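Local coordinates for nonsense-mediated mRNA decay protein 2 (Saccharomyces cerevisiae, PDB 4LUN), which takes part in nonsense-mediated decay of mRNAs carrying premature stop codons and binds Upf1 through its C-terminus, this piece being the N-terminal MIF4G domain, at residues P181-L191 with L231-F242. Sequence-based numbering, arbitrary orientation.
Sequences PLLFSILREIL and LKGALQSLFKNF
Phe184 and Leu238 both turn CG anti to the backbone N (chi1 173° and -179°), which swings the phenyl ring across to helix 231-242 and sends the leucine's branch back toward helix 182-190. The ring of Phe184 sets its CE1 3.8 Å from Leu238 CB and its CD1 3.7 Å from Ala234 CB, while Ala234 O lies at the edge of the Phe184 ring, near its plane. Leu238 answers with CD2, lodged 3.6 Å from Leu187 CB. Leu187 instead holds CG anti to the carbonyl carbon, which carries its CD1 to Leu235 CD2 at 3.8 Å and to the in-plane edge of Phe239 at CE2. This is nearly parallel helix packing, the two segments 15° apart with axes 9.4 Å from each other, within the HEAT-repeat-like MIF4G domain, and no hydrogen bond crosses it. With an alanine in place of Phe184, a gap would probably open beside Ala234 CB and Leu238 CB, and the Arg188 guanidinium would lose Phe184 CE2 from over one face, toward the rim. At the N-terminal end Pro181 CB sits 3.6 Å from Leu231 CD1; at the other, Leu191 lays CD1 over one face of Phe242, 4.0 Å above its plane and toward the rim. Helix 201-210 packs Phe207 on Leu187 and Ile203 on Leu191, while Phe147 and Tyr151 of helix 130-152 reach Leu183 and Leu231.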
# COMPACT_ATOMS: atom_id res chain seq x y z
N PRO A 181 -4.05 14.64 1.29
CA PRO A 181 -3.62 13.65 2.28
C PRO A 181 -2.60 12.71 1.65
O PRO A 181 -2.73 12.43 0.45
CB PRO A 181 -4.91 12.88 2.59
CG PRO A 181 -6.00 13.84 2.30
CD PRO A 181 -5.51 14.62 1.09
N LEU A 182 -1.64 12.24 2.42
CA LEU A 182 -0.52 11.45 1.89
C LEU A 182 -0.98 10.14 1.24
O LEU A 182 -0.48 9.76 0.18
CB LEU A 182 0.52 11.18 2.97
CG LEU A 182 1.81 10.48 2.56
CD1 LEU A 182 2.39 11.08 1.27
CD2 LEU A 182 2.85 10.55 3.69
N LEU A 183 -1.94 9.46 1.87
CA LEU A 183 -2.50 8.26 1.26
C LEU A 183 -3.14 8.53 -0.09
O LEU A 183 -3.06 7.69 -0.98
CB LEU A 183 -3.53 7.57 2.17
CG LEU A 183 -2.96 6.72 3.29
CD1 LEU A 183 -4.05 6.40 4.31
CD2 LEU A 183 -2.36 5.43 2.70
N PHE A 184 -3.81 9.67 -0.24
CA PHE A 184 -4.40 10.03 -1.52
C PHE A 184 -3.30 10.16 -2.58
O PHE A 184 -3.43 9.65 -3.70
CB PHE A 184 -5.21 11.35 -1.37
CG PHE A 184 -5.73 11.91 -2.67
CD1 PHE A 184 -7.03 11.64 -3.09
CD2 PHE A 184 -4.93 12.72 -3.47
CE1 PHE A 184 -7.52 12.18 -4.28
CE2 PHE A 184 -5.41 13.24 -4.66
CZ PHE A 184 -6.70 12.97 -5.06
N SER A 185 -2.20 10.82 -2.20
CA SER A 185 -1.08 11.04 -3.12
C SER A 185 -0.47 9.73 -3.56
O SER A 185 -0.21 9.51 -4.75
CB SER A 185 -0.02 11.95 -2.49
OG SER A 185 -0.54 13.25 -2.27
N ILE A 186 -0.26 8.84 -2.60
CA ILE A 186 0.29 7.51 -2.90
C ILE A 186 -0.64 6.71 -3.82
O ILE A 186 -0.20 6.10 -4.82
CB ILE A 186 0.52 6.75 -1.58
CG1 ILE A 186 1.67 7.39 -0.81
CG2 ILE A 186 0.84 5.26 -1.83
CD1 ILE A 186 1.74 6.94 0.65
N LEU A 187 -1.92 6.66 -3.49
CA LEU A 187 -2.84 5.86 -4.29
C LEU A 187 -3.04 6.43 -5.69
O LEU A 187 -3.15 5.68 -6.67
CB LEU A 187 -4.17 5.68 -3.57
CG LEU A 187 -4.08 4.61 -2.49
CD1 LEU A 187 -5.15 4.80 -1.41
CD2 LEU A 187 -4.22 3.25 -3.17
N ARG A 188 -3.07 7.75 -5.81
CA ARG A 188 -3.22 8.35 -7.15
C ARG A 188 -2.06 7.97 -8.07
O ARG A 188 -2.24 7.82 -9.29
CB ARG A 188 -3.36 9.87 -7.08
CG ARG A 188 -3.90 10.43 -8.39
CD ARG A 188 -4.75 11.65 -8.17
NE ARG A 188 -3.94 12.85 -8.02
CZ ARG A 188 -4.41 14.09 -8.17
NH1 ARG A 188 -5.69 14.28 -8.48
NH2 ARG A 188 -3.61 15.12 -8.02
N GLU A 189 -0.87 7.83 -7.49
CA GLU A 189 0.29 7.38 -8.25
C GLU A 189 0.19 5.90 -8.62
O GLU A 189 0.18 5.56 -9.80
CB GLU A 189 1.59 7.66 -7.47
CG GLU A 189 2.87 7.01 -8.06
CD GLU A 189 3.49 7.80 -9.21
OE1 GLU A 189 2.85 8.76 -9.70
OE2 GLU A 189 4.64 7.47 -9.62
N ILE A 190 0.10 5.02 -7.63
CA ILE A 190 0.22 3.58 -7.90
C ILE A 190 -0.97 2.98 -8.66
O ILE A 190 -0.81 1.99 -9.37
CB ILE A 190 0.55 2.78 -6.61
CG1 ILE A 190 -0.62 2.81 -5.61
CG2 ILE A 190 1.87 3.30 -5.98
CD1 ILE A 190 -0.27 2.12 -4.28
N LEU A 191 -2.14 3.59 -8.56
CA LEU A 191 -3.28 3.07 -9.30
C LEU A 191 -3.17 3.37 -10.78
O LEU A 191 -3.90 2.80 -11.59
CB LEU A 191 -4.58 3.65 -8.76
CG LEU A 191 -4.94 3.16 -7.36
CD1 LEU A 191 -6.24 3.83 -6.91
CD2 LEU A 191 -5.09 1.66 -7.34
N LEU A 231 -9.30 13.26 4.66
CA LEU A 231 -8.83 11.98 4.07
C LEU A 231 -9.96 11.12 3.52
O LEU A 231 -9.90 10.67 2.37
CB LEU A 231 -8.02 11.16 5.08
CG LEU A 231 -7.64 9.74 4.61
CD1 LEU A 231 -6.57 9.80 3.51
CD2 LEU A 231 -7.13 8.89 5.76
N LYS A 232 -10.98 10.85 4.34
CA LYS A 232 -12.06 9.98 3.88
C LYS A 232 -12.76 10.50 2.61
O LYS A 232 -13.04 9.74 1.68
CB LYS A 232 -13.05 9.66 5.02
CG LYS A 232 -12.47 8.69 6.02
CD LYS A 232 -13.45 8.32 7.14
CE LYS A 232 -14.62 7.49 6.64
NZ LYS A 232 -15.31 6.80 7.79
N GLY A 233 -13.01 11.81 2.57
CA GLY A 233 -13.59 12.45 1.41
C GLY A 233 -12.71 12.35 0.17
O GLY A 233 -13.20 12.12 -0.93
N ALA A 234 -11.41 12.53 0.36
CA ALA A 234 -10.45 12.49 -0.75
C ALA A 234 -10.38 11.08 -1.30
O ALA A 234 -10.38 10.88 -2.51
CB ALA A 234 -9.07 12.93 -0.28
N LEU A 235 -10.32 10.11 -0.39
CA LEU A 235 -10.26 8.72 -0.82
C LEU A 235 -11.54 8.26 -1.52
O LEU A 235 -11.50 7.48 -2.47
CB LEU A 235 -9.97 7.81 0.37
CG LEU A 235 -8.57 7.88 0.96
CD1 LEU A 235 -8.50 6.93 2.15
CD2 LEU A 235 -7.51 7.53 -0.09
N GLN A 236 -12.68 8.71 -1.02
CA GLN A 236 -13.95 8.38 -1.64
C GLN A 236 -14.00 8.94 -3.07
O GLN A 236 -14.45 8.27 -3.99
CB GLN A 236 -15.12 8.88 -0.79
CG GLN A 236 -15.78 7.80 0.09
CD GLN A 236 -15.37 7.86 1.57
OE1 GLN A 236 -14.27 7.43 1.95
NE2 GLN A 236 -16.27 8.36 2.41
N SER A 237 -13.52 10.17 -3.24
CA SER A 237 -13.50 10.80 -4.56
C SER A 237 -12.58 10.04 -5.50
O SER A 237 -12.94 9.73 -6.65
CB SER A 237 -13.02 12.25 -4.47
OG SER A 237 -12.79 12.77 -5.77
N LEU A 238 -11.38 9.73 -5.02
CA LEU A 238 -10.41 9.00 -5.81
C LEU A 238 -10.92 7.64 -6.24
O LEU A 238 -10.77 7.24 -7.40
CB LEU A 238 -9.12 8.81 -5.01
CG LEU A 238 -7.95 8.07 -5.67
CD1 LEU A 238 -7.53 8.80 -6.93
CD2 LEU A 238 -6.79 7.96 -4.68
N PHE A 239 -11.55 6.92 -5.31
CA PHE A 239 -11.97 5.56 -5.63
C PHE A 239 -13.22 5.53 -6.51
O PHE A 239 -13.34 4.67 -7.37
CB PHE A 239 -12.13 4.70 -4.37
CG PHE A 239 -10.85 4.08 -3.90
CD1 PHE A 239 -10.69 2.70 -3.86
CD2 PHE A 239 -9.76 4.88 -3.57
CE1 PHE A 239 -9.49 2.14 -3.45
CE2 PHE A 239 -8.56 4.32 -3.16
CZ PHE A 239 -8.43 2.94 -3.09
N LYS A 240 -14.13 6.49 -6.32
CA LYS A 240 -15.30 6.59 -7.19
C LYS A 240 -14.91 6.96 -8.62
O LYS A 240 -15.46 6.42 -9.57
CB LYS A 240 -16.34 7.55 -6.60
CG LYS A 240 -17.11 6.93 -5.43
CD LYS A 240 -18.17 7.87 -4.87
CE LYS A 240 -18.66 7.40 -3.50
NZ LYS A 240 -19.50 6.17 -3.59
N ASN A 241 -13.92 7.83 -8.78
CA ASN A 241 -13.36 8.06 -10.11
C ASN A 241 -12.71 6.82 -10.70
O ASN A 241 -12.83 6.54 -11.89
CB ASN A 241 -12.34 9.20 -10.09
CG ASN A 241 -13.00 10.55 -10.20
OD1 ASN A 241 -13.47 10.93 -11.27
ND2 ASN A 241 -13.05 11.28 -9.09
N PHE A 242 -12.02 6.07 -9.85
CA PHE A 242 -11.34 4.85 -10.29
C PHE A 242 -12.38 3.82 -10.68
O PHE A 242 -12.19 3.06 -11.63
CB PHE A 242 -10.43 4.33 -9.18
CG PHE A 242 -9.55 3.19 -9.61
CD1 PHE A 242 -8.37 3.43 -10.31
CD2 PHE A 242 -9.89 1.90 -9.31
CE1 PHE A 242 -7.56 2.39 -10.71
CE2 PHE A 242 -9.10 0.84 -9.71
CZ PHE A 242 -7.91 1.09 -10.41